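Long-range contacts in ancillary protein 2 (Streptococcus pyogenes, PDB 4C0Z), which sits at the tip of the streptococcal pilus and, through reactive thioester bonds, can attach covalently to targets on host cells: residues L35-N40 with T155-D160; D113-M118 with S182-V187; K119-L124 with S161-L166. One frame throughout, in Å; residues are numbered along the deposited sequence.

Contact 1. Residues L35-N40 with T155-D160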
loop_
_atom_site.group_PDB
_atom_site.type_symbol
_atom_site.label_atom_id
_atom_site.label_comp_id
_atom_site.label_asym_id
_atom_site.label_seq_id
_atom_site.Cartn_x
_atom_site.Cartn_y
_atom_site.Cartn_z
ATOM N N LEU I 35 -7.221 16.080 -3.731
ATOM C CA LEU I 35 -8.218 15.017 -3.705
ATOM C C LEU I 35 -7.962 13.941 -4.765
ATOM O O LEU I 35 -8.662 12.935 -4.780
ATOM C CB LEU I 35 -9.641 15.602 -3.862
ATOM C CG LEU I 35 -10.073 16.682 -2.879
ATOM C CD1 LEU I 35 -11.487 17.114 -3.189
ATOM C CD2 LEU I 35 -9.957 16.209 -1.424
ATOM N N LYS I 36 -6.951 14.142 -5.627
ATOM C CA LYS I 36 -6.598 13.202 -6.693
ATOM C C LYS I 36 -5.482 12.280 -6.246
ATOM O O LYS I 36 -4.502 12.734 -5.650
ATOM C CB LYS I 36 -6.229 13.947 -7.983
ATOM C CG LYS I 36 -7.443 14.494 -8.716
ATOM C CD LYS I 36 -7.064 15.135 -10.038
ATOM C CE LYS I 36 -8.278 15.664 -10.756
ATOM N NZ LYS I 36 -7.921 16.264 -12.069
ATOM N N THR I 37 -5.633 10.987 -6.531
ATOM C CA THR I 37 -4.672 9.939 -6.156
ATOM C C THR I 37 -3.434 9.873 -7.087
ATOM O O THR I 37 -2.833 8.804 -7.230
ATOM C CB THR I 37 -5.385 8.570 -6.081
ATOM O OG1 THR I 37 -6.105 8.350 -7.306
ATOM C CG2 THR I 37 -6.294 8.449 -4.871
ATOM N N TYR I 38 -3.031 11.004 -7.681
ATOM C CA TYR I 38 -1.849 11.008 -8.530
ATOM C C TYR I 38 -0.589 11.138 -7.656
ATOM O O TYR I 38 -0.662 11.587 -6.512
ATOM C CB TYR I 38 -1.892 12.185 -9.521
ATOM C CG TYR I 38 -2.835 12.040 -10.693
ATOM C CD1 TYR I 38 -2.801 10.907 -11.506
ATOM C CD2 TYR I 38 -3.666 13.093 -11.078
ATOM C CE1 TYR I 38 -3.620 10.799 -12.631
ATOM C CE2 TYR I 38 -4.491 12.994 -12.199
ATOM C CZ TYR I 38 -4.462 11.848 -12.978
ATOM O OH TYR I 38 -5.297 11.753 -14.081
ATOM N N HIS I 39 0.559 10.731 -8.216
ATOM C CA HIS I 39 1.879 10.864 -7.608
ATOM C C HIS I 39 2.849 11.187 -8.693
ATOM O O HIS I 39 2.637 10.807 -9.851
ATOM C CB HIS I 39 2.324 9.570 -6.870
ATOM C CG HIS I 39 1.388 9.187 -5.775
ATOM N ND1 HIS I 39 1.442 9.799 -4.537
ATOM C CD2 HIS I 39 0.334 8.338 -5.801
ATOM C CE1 HIS I 39 0.431 9.303 -3.849
ATOM N NE2 HIS I 39 -0.250 8.403 -4.562
ATOM N N ASN I 40 3.927 11.882 -8.323
ATOM C CA ASN I 40 5.018 12.182 -9.220
ATOM C C ASN I 40 6.260 12.223 -8.358
ATOM O O ASN I 40 6.720 13.281 -7.947
ATOM C CB ASN I 40 4.795 13.465 -10.041
ATOM C CG ASN I 40 5.752 13.588 -11.201
ATOM O OD1 ASN I 40 6.816 12.941 -11.258
ATOM N ND2 ASN I 40 5.401 14.435 -12.159
ATOM N N THR I 155 -13.160 6.327 -11.180
ATOM C CA THR I 155 -14.115 7.138 -10.418
ATOM C C THR I 155 -13.408 8.240 -9.625
ATOM O O THR I 155 -13.909 9.367 -9.609
ATOM C CB THR I 155 -15.069 6.284 -9.562
ATOM O OG1 THR I 155 -14.326 5.374 -8.757
ATOM C CG2 THR I 155 -16.080 5.510 -10.406
ATOM N N ASP I 156 -12.247 7.941 -8.993
ATOM C CA ASP I 156 -11.491 8.927 -8.206
ATOM C C ASP I 156 -10.889 10.067 -9.032
ATOM O O ASP I 156 -10.906 11.208 -8.571
ATOM C CB ASP I 156 -10.398 8.259 -7.359
ATOM C CG ASP I 156 -10.864 7.295 -6.265
ATOM O OD1 ASP I 156 -12.093 7.229 -6.000
ATOM O OD2 ASP I 156 -10.007 6.591 -5.696
ATOM N N LEU I 157 -10.340 9.761 -10.231
ATOM C CA LEU I 157 -9.683 10.737 -11.116
ATOM C C LEU I 157 -10.586 11.191 -12.262
ATOM O O LEU I 157 -10.207 12.100 -13.012
ATOM C CB LEU I 157 -8.354 10.171 -11.676
ATOM C CG LEU I 157 -7.317 9.652 -10.661
ATOM C CD1 LEU I 157 -6.356 8.697 -11.302
ATOM C CD2 LEU I 157 -6.562 10.776 -10.004
ATOM N N LYS I 158 -11.778 10.563 -12.396
ATOM C CA LYS I 158 -12.770 10.819 -13.469
ATOM C C LYS I 158 -12.101 10.753 -14.854
ATOM O O LYS I 158 -12.042 11.744 -15.592
ATOM C CB LYS I 158 -13.584 12.108 -13.226
ATOM C CG LYS I 158 -14.368 12.082 -11.910
ATOM C CD LYS I 158 -15.757 12.696 -12.047
ATOM C CE LYS I 158 -16.693 12.284 -10.936
ATOM N NZ LYS I 158 -17.149 10.871 -11.073
ATOM N N LEU I 159 -11.521 9.575 -15.150
ATOM C CA LEU I 159 -10.819 9.294 -16.406
ATOM C C LEU I 159 -11.835 9.055 -17.507
ATOM O O LEU I 159 -12.796 8.305 -17.301
ATOM C CB LEU I 159 -9.916 8.039 -16.278
ATOM C CG LEU I 159 -8.895 7.963 -15.136
ATOM C CD1 LEU I 159 -8.329 6.557 -15.006
ATOM C CD2 LEU I 159 -7.777 8.975 -15.318
ATOM N N ASP I 160 -11.620 9.673 -18.680
ATOM C CA ASP I 160 -12.489 9.456 -19.843
ATOM C C ASP I 160 -12.168 8.088 -20.464
ATOM O O ASP I 160 -11.098 7.530 -20.187
ATOM C CB ASP I 160 -12.390 10.603 -20.879
ATOM C CG ASP I 160 -11.011 10.874 -21.451
ATOM O OD1 ASP I 160 -10.437 9.964 -22.076
ATOM O OD2 ASP I 160 -10.535 12.023 -21.334
HETATM O O HOH W 1 -11.118 12.164 -5.761
HETATM O O HOH W 2 -7.556 6.046 -7.173
HETATM O O HOH W 3 -7.940 12.847 -14.246
#

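Contact 2. Residues D113-M118 with S182-V187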
loop_
_atom_site.group_PDB
_atom_site.type_symbol
_atom_site.label_atom_id
_atom_site.label_comp_id
_atom_site.label_asym_id
_atom_site.label_seq_id
_atom_site.Cartn_x
_atom_site.Cartn_y
_atom_site.Cartn_z
ATOM N N ASP I 113 9.630 6.106 -22.519
ATOM C CA ASP I 113 8.704 5.634 -23.561
ATOM C C ASP I 113 9.387 5.331 -24.931
ATOM O O ASP I 113 8.891 5.764 -25.971
ATOM C CB ASP I 113 7.587 6.697 -23.718
ATOM C CG ASP I 113 6.401 6.287 -24.566
ATOM O OD1 ASP I 113 6.058 5.079 -24.568
ATOM O OD2 ASP I 113 5.796 7.176 -25.203
ATOM N N ARG I 114 10.549 4.641 -24.932
ATOM C CA ARG I 114 11.330 4.390 -26.151
ATOM C C ARG I 114 10.543 3.646 -27.258
ATOM O O ARG I 114 10.795 3.917 -28.426
ATOM C CB ARG I 114 12.675 3.691 -25.821
ATOM C CG ARG I 114 13.692 3.550 -26.983
ATOM C CD ARG I 114 14.732 4.665 -27.125
ATOM N NE ARG I 114 16.126 4.194 -27.043
ATOM C CZ ARG I 114 17.122 4.566 -27.846
ATOM N NH1 ARG I 114 16.895 5.391 -28.857
ATOM N NH2 ARG I 114 18.345 4.087 -27.662
ATOM N N ASN I 115 9.573 2.777 -26.916
ATOM C CA ASN I 115 8.821 2.049 -27.945
ATOM C C ASN I 115 7.370 2.546 -28.139
ATOM O O ASN I 115 6.566 1.883 -28.808
ATOM C CB ASN I 115 8.872 0.541 -27.709
ATOM C CG ASN I 115 10.241 -0.048 -27.936
ATOM O OD1 ASN I 115 10.754 -0.097 -29.061
ATOM N ND2 ASN I 115 10.858 -0.515 -26.870
ATOM N N GLY I 116 7.082 3.731 -27.601
ATOM C CA GLY I 116 5.792 4.402 -27.723
ATOM C C GLY I 116 4.603 3.724 -27.073
ATOM O O GLY I 116 3.467 3.994 -27.467
ATOM N N ILE I 117 4.837 2.859 -26.061
ATOM C CA ILE I 117 3.765 2.165 -25.329
ATOM C C ILE I 117 2.841 3.183 -24.616
ATOM O O ILE I 117 1.624 2.974 -24.568
ATOM C CB ILE I 117 4.346 1.083 -24.359
ATOM C CG1 ILE I 117 4.939 -0.110 -25.151
ATOM C CG2 ILE I 117 3.317 0.616 -23.303
ATOM C CD1 ILE I 117 5.683 -1.135 -24.297
ATOM N N MET I 118 3.423 4.295 -24.127
ATOM C CA MET I 118 2.736 5.362 -23.393
ATOM C C MET I 118 2.119 6.456 -24.283
ATOM O O MET I 118 1.551 7.408 -23.748
ATOM C CB MET I 118 3.678 6.004 -22.343
ATOM C CG MET I 118 4.498 5.004 -21.518
ATOM S SD MET I 118 3.584 3.624 -20.755
ATOM C CE MET I 118 2.564 4.503 -19.600
ATOM N N SER I 182 9.709 -8.265 -27.804
ATOM C CA SER I 182 9.418 -8.300 -29.248
ATOM C C SER I 182 9.506 -6.909 -29.907
ATOM O O SER I 182 9.477 -6.813 -31.136
ATOM C CB SER I 182 8.047 -8.924 -29.507
ATOM O OG SER I 182 6.983 -8.084 -29.083
ATOM N N LEU I 183 9.620 -5.845 -29.090
ATOM C CA LEU I 183 9.692 -4.446 -29.525
ATOM C C LEU I 183 11.023 -4.082 -30.187
ATOM O O LEU I 183 12.033 -4.708 -29.862
ATOM C CB LEU I 183 9.385 -3.500 -28.352
ATOM C CG LEU I 183 7.971 -3.558 -27.795
ATOM C CD1 LEU I 183 7.906 -2.880 -26.454
ATOM C CD2 LEU I 183 6.959 -2.938 -28.749
ATOM N N PRO I 184 11.054 -3.087 -31.116
ATOM C CA PRO I 184 12.316 -2.766 -31.817
ATOM C C PRO I 184 13.478 -2.291 -30.950
ATOM O O PRO I 184 14.619 -2.662 -31.228
ATOM C CB PRO I 184 11.906 -1.689 -32.827
ATOM C CG PRO I 184 10.437 -1.824 -32.965
ATOM C CD PRO I 184 9.943 -2.260 -31.630
ATOM N N ASN I 185 13.201 -1.484 -29.917
ATOM C CA ASN I 185 14.248 -0.960 -29.046
ATOM C C ASN I 185 14.330 -1.718 -27.718
ATOM O O ASN I 185 13.397 -1.662 -26.913
ATOM C CB ASN I 185 14.062 0.542 -28.819
ATOM C CG ASN I 185 13.997 1.358 -30.085
ATOM O OD1 ASN I 185 14.920 1.355 -30.894
ATOM N ND2 ASN I 185 12.904 2.081 -30.275
ATOM N N GLN I 186 15.445 -2.437 -27.500
ATOM C CA GLN I 186 15.695 -3.203 -26.272
ATOM C C GLN I 186 16.586 -2.390 -25.316
ATOM O O GLN I 186 17.326 -1.524 -25.779
ATOM C CB GLN I 186 16.336 -4.570 -26.598
ATOM C CG GLN I 186 15.455 -5.519 -27.431
ATOM C CD GLN I 186 14.250 -6.062 -26.687
ATOM O OE1 GLN I 186 14.364 -6.841 -25.734
ATOM N NE2 GLN I 186 13.059 -5.687 -27.132
ATOM N N VAL I 187 16.505 -2.653 -23.989
ATOM C CA VAL I 187 17.301 -1.955 -22.963
ATOM C C VAL I 187 18.816 -2.088 -23.245
ATOM O O VAL I 187 19.350 -3.204 -23.228
ATOM C CB VAL I 187 16.955 -2.382 -21.508
ATOM C CG1 VAL I 187 17.756 -1.589 -20.475
ATOM C CG2 VAL I 187 15.469 -2.240 -21.241
#

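Contact 3. Residues K119-L124 with S161-L166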
loop_
_atom_site.group_PDB
_atom_site.type_symbol
_atom_site.label_atom_id
_atom_site.label_comp_id
_atom_site.label_asym_id
_atom_site.label_seq_id
_atom_site.Cartn_x
_atom_site.Cartn_y
_atom_site.Cartn_z
ATOM N N LYS I 119 2.223 6.330 -25.624
ATOM C CA LYS I 119 1.691 7.315 -26.576
ATOM C C LYS I 119 0.198 7.602 -26.355
ATOM O O LYS I 119 -0.605 6.672 -26.220
ATOM C CB LYS I 119 1.963 6.885 -28.030
ATOM C CG LYS I 119 1.669 7.963 -29.075
ATOM C CD LYS I 119 1.188 7.352 -30.383
ATOM C CE LYS I 119 0.384 8.319 -31.215
ATOM N NZ LYS I 119 0.049 7.746 -32.545
ATOM N N GLY I 120 -0.131 8.890 -26.281
ATOM C CA GLY I 120 -1.495 9.368 -26.084
ATOM C C GLY I 120 -1.950 9.445 -24.637
ATOM O O GLY I 120 -3.020 9.995 -24.361
ATOM N N ILE I 121 -1.155 8.900 -23.702
ATOM C CA ILE I 121 -1.482 8.913 -22.269
ATOM C C ILE I 121 -0.927 10.187 -21.612
ATOM O O ILE I 121 0.268 10.467 -21.724
ATOM C CB ILE I 121 -1.012 7.613 -21.544
ATOM C CG1 ILE I 121 -1.469 6.345 -22.304
ATOM C CG2 ILE I 121 -1.504 7.583 -20.081
ATOM C CD1 ILE I 121 -0.874 5.027 -21.791
ATOM N N ASP I 122 -1.801 10.944 -20.913
ATOM C CA ASP I 122 -1.454 12.172 -20.174
ATOM C C ASP I 122 -0.360 11.874 -19.138
ATOM O O ASP I 122 -0.378 10.778 -18.579
ATOM C CB ASP I 122 -2.704 12.789 -19.521
ATOM C CG ASP I 122 -3.795 13.188 -20.511
ATOM O OD1 ASP I 122 -3.467 13.440 -21.693
ATOM O OD2 ASP I 122 -4.973 13.268 -20.097
ATOM N N PRO I 123 0.630 12.789 -18.927
ATOM C CA PRO I 123 1.771 12.482 -18.028
ATOM C C PRO I 123 1.469 11.792 -16.691
ATOM O O PRO I 123 2.085 10.762 -16.398
ATOM C CB PRO I 123 2.420 13.843 -17.812
ATOM C CG PRO I 123 2.113 14.597 -19.031
ATOM C CD PRO I 123 0.788 14.122 -19.543
ATOM N N LEU I 124 0.520 12.324 -15.891
ATOM C CA LEU I 124 0.174 11.758 -14.581
ATOM C C LEU I 124 -0.459 10.381 -14.693
ATOM O O LEU I 124 -0.199 9.524 -13.850
ATOM C CB LEU I 124 -0.680 12.722 -13.750
ATOM C CG LEU I 124 0.018 14.014 -13.310
ATOM C CD1 LEU I 124 -1.003 15.062 -12.879
ATOM C CD2 LEU I 124 1.071 13.748 -12.218
ATOM N N SER I 161 -13.097 7.546 -21.271
ATOM C CA SER I 161 -12.966 6.244 -21.932
ATOM C C SER I 161 -11.688 6.088 -22.774
ATOM O O SER I 161 -11.097 5.004 -22.771
ATOM C CB SER I 161 -14.204 5.947 -22.772
ATOM O OG SER I 161 -14.403 6.933 -23.774
ATOM N N GLN I 162 -11.265 7.169 -23.473
ATOM C CA GLN I 162 -10.061 7.217 -24.311
ATOM C C GLN I 162 -8.796 6.981 -23.460
ATOM O O GLN I 162 -8.022 6.075 -23.776
ATOM C CB GLN I 162 -10.009 8.549 -25.099
ATOM C CG GLN I 162 -8.736 8.792 -25.934
ATOM C CD GLN I 162 -7.787 9.837 -25.357
ATOM O OE1 GLN I 162 -8.109 10.615 -24.439
ATOM N NE2 GLN I 162 -6.583 9.894 -25.909
ATOM N N GLN I 163 -8.618 7.766 -22.366
ATOM C CA GLN I 163 -7.478 7.636 -21.459
ATOM C C GLN I 163 -7.478 6.275 -20.776
ATOM O O GLN I 163 -6.443 5.612 -20.754
ATOM C CB GLN I 163 -7.452 8.769 -20.412
ATOM C CG GLN I 163 -6.946 10.107 -20.939
ATOM C CD GLN I 163 -5.501 10.051 -21.382
ATOM O OE1 GLN I 163 -4.571 9.898 -20.576
ATOM N NE2 GLN I 163 -5.289 10.182 -22.682
ATOM N N LEU I 164 -8.644 5.847 -20.255
ATOM C CA LEU I 164 -8.808 4.562 -19.572
ATOM C C LEU I 164 -8.417 3.365 -20.450
ATOM O O LEU I 164 -7.684 2.493 -19.977
ATOM C CB LEU I 164 -10.233 4.413 -19.003
ATOM C CG LEU I 164 -10.541 3.140 -18.186
ATOM C CD1 LEU I 164 -9.693 3.060 -16.892
ATOM C CD2 LEU I 164 -12.012 3.061 -17.866
ATOM N N GLN I 165 -8.865 3.341 -21.728
ATOM C CA GLN I 165 -8.526 2.260 -22.655
ATOM C C GLN I 165 -7.026 2.221 -22.965
ATOM O O GLN I 165 -6.446 1.134 -22.955
ATOM C CB GLN I 165 -9.387 2.335 -23.940
ATOM C CG GLN I 165 -9.277 1.160 -24.918
ATOM C CD GLN I 165 -9.156 -0.207 -24.288
ATOM O OE1 GLN I 165 -10.014 -0.674 -23.521
ATOM N NE2 GLN I 165 -8.081 -0.890 -24.640
ATOM N N LEU I 166 -6.396 3.398 -23.201
ATOM C CA LEU I 166 -4.956 3.503 -23.470
ATOM C C LEU I 166 -4.144 3.023 -22.265
ATOM O O LEU I 166 -3.159 2.300 -22.442
ATOM C CB LEU I 166 -4.557 4.947 -23.822
ATOM C CG LEU I 166 -4.969 5.497 -25.196
ATOM C CD1 LEU I 166 -4.648 6.970 -25.289
ATOM C CD2 LEU I 166 -4.286 4.755 -26.338
#

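Contact 1. Residues L35-N40 with T155-D160
The hydroxyl of Tyr-38, whose ring lies against Leu-157, is gripped twice. A water donates to Tyr-38 OH over 2.9 Å and also to Leu-157 O, while Asn-125 OD1, on helix 123-138, is hydrogen-bonded to the same hydroxyl. A tyrosine suits this place because one side chain supplies both a polar tip that reaches the water shared with Leu-157 O and a broad apolar face. That face receives Leu-157: CD2 stands 3.6 Å from the ring centroid and only 7° off the ring normal, a CH-pi contact over the middle of the ring. Its sister methyl CD1 reaches Tyr-38 CE1 at 3.7 Å, so the forked end of leucine uses both branches. CD2 also meets the backbone, 3.6 Å from Thr-37 N, and the CB of Lys-36 adds aliphatic cover. Here the long loop between barrel strands 19-23 and 41-44 meets the C-terminal end of helix 151-157, joining the beta barrel to the helical part of the thioester domain. Lys-158 has left helical geometry with positive phi, and the chain then turns towards helix 161-174. Past this turn, Leu-159 CD2 comes to 3.9 Å from Tyr-38 OH. Two more waters bridge the segments. Thr-37 has OG1 between the backbone N and the carbonyl carbon (chi1 52°), where it shares a water with Asp-156; this water lies 2.7 Å from Thr-37 OG1 and donates to Asp-156 OD2. The same carboxylate oxygen forms a salt bridge with Lys-60 of the second subunit, one of the residues that make up the spermidine pocket. A third water donates to both Leu-35 O and Asp-156 O, bridging loop and helix by their backbones.

Contact 2. Residues D113-M118 with S182-V187
Asn-115 pairs with the backbone of Asn-185 at two points, its side-chain amide meeting the N-H and the C=O of that one residue. It stands at the third position of a type I beta turn running from Asp-113 to Gly-116, in the loop between helices 98-108 and 123-138, and the turn presents its side chain to the loop between helix 177-181 and barrel strand 191-198. Asparagine suits the task because its amide offers an acceptor and a donor side by side. Asn-115 OD1 accepts from Asn-185 N at 2.9 Å, on a lone pair in the carbonyl plane. As donor, Asn-115 ND2 reaches Asn-185 O over 2.8 Å in an almost straight bond of 174°, with the acceptor lying in the amide plane. Chi1 of -69° sets CG anti to the carbonyl carbon, beside the backbone N, and the amide group is carried on it. ND2 is bonded to Asn-108 OD1 of helix 98-108 as well. The side chain of Asn-185 adds two weak bonds, from ND2 to Asn-115 OD1 and to Arg-114 O. The guanidinium of Arg-114 turns to another partner, NE bonding Tyr-107 OH, while its CG packs 3.5 Å from Asn-185 CB. Each loop also satisfies its own groups. Asp-113 OD1 accepts Met-118 N from above the carboxylate plane, and Gln-186 NE2 donates to Leu-183 O and to Val-180 O. Gly-116, with phi 65°, ends the turn in a conformation that glycine adopts easily. Beside the polar pairing, Leu-183 puts CB 3.6 Å from Asn-115 CG, and its CD1 meets Ile-117 CD1 at 3.6 Å next to Arg-173 of helix 161-174.

Contact 3. Residues K119-L124 with S161-L166
Gln-163 clasps the backbone on both sides of Ile-121 with the two ends of its amide. NE2 donates to Gly-120 O at 2.8 Å, the acceptor lying nearly in the amide plane, while OE1 accepts Asp-122 N at 3.0 Å in a bond of 170°. Chi2 of -64° turns CD back to the loop, although CB leaves the backbone neither toward nor away from it. OE1 has a further donor in Asn-125 ND2, so this buried glutamine has its carbonyl well satisfied. Tight packing continues beside the amide: Ile-121 and Leu-166 lie antiparallel alongside one another, with CG1 of Ile-121 3.7 Å from Leu-166 CB. Isoleucine, wholly apolar, suits this buried place, where it touches Met-167 and Ala-170 further along helix 161-174. Gly-120 has positive phi, and a CB there would crowd Leu-166 CD1, which already lies 3.6 Å from Gly-120 O.

The outer side is looser. CB of Lys-119 points away from the helix, and the carbonyl oxygen O of Lys-119 meets Leu-166 CD2 only at 4.2 Å. Gln-162, on the exposed flank, receives a weak bond from Gln-163 NE2 on its OE1.

Asp-122 occupies the N-cap position of helix 123-138 without making a capping bond; instead its carboxylate lies against the Gln-163 amide. Asp-122 OD2 and Gln-163 OE1 are both acceptors and form no bond; the groups meet by stacking, their planes 9° apart, and the nearby helix N terminus probably favours the negative charge.

How the contacts relate
Starting from the N terminus, the loop 35-40 between two barrel strands finds its partner only at 155-160, so contact 1 closes a long loop that includes Cys-55 of the thioester cross-link. Within that loop, 113-118 and 119-124 run on from each other, and they are matched in reverse order by 182-187 and 161-166. Contact 3 is nested inside contact 2, and contact 1 crosses both. Contacts 1 and 3 touch where Tyr-38 packs on Leu-124, and contacts 2 and 3 adjoin along the chain. Contact 1 ties a barrel loop to helix 151-157, contact 3 the approach to helix 123-138 to helix 161-174, and contact 2 an earlier part of that approach to the chain entering strand 191-198.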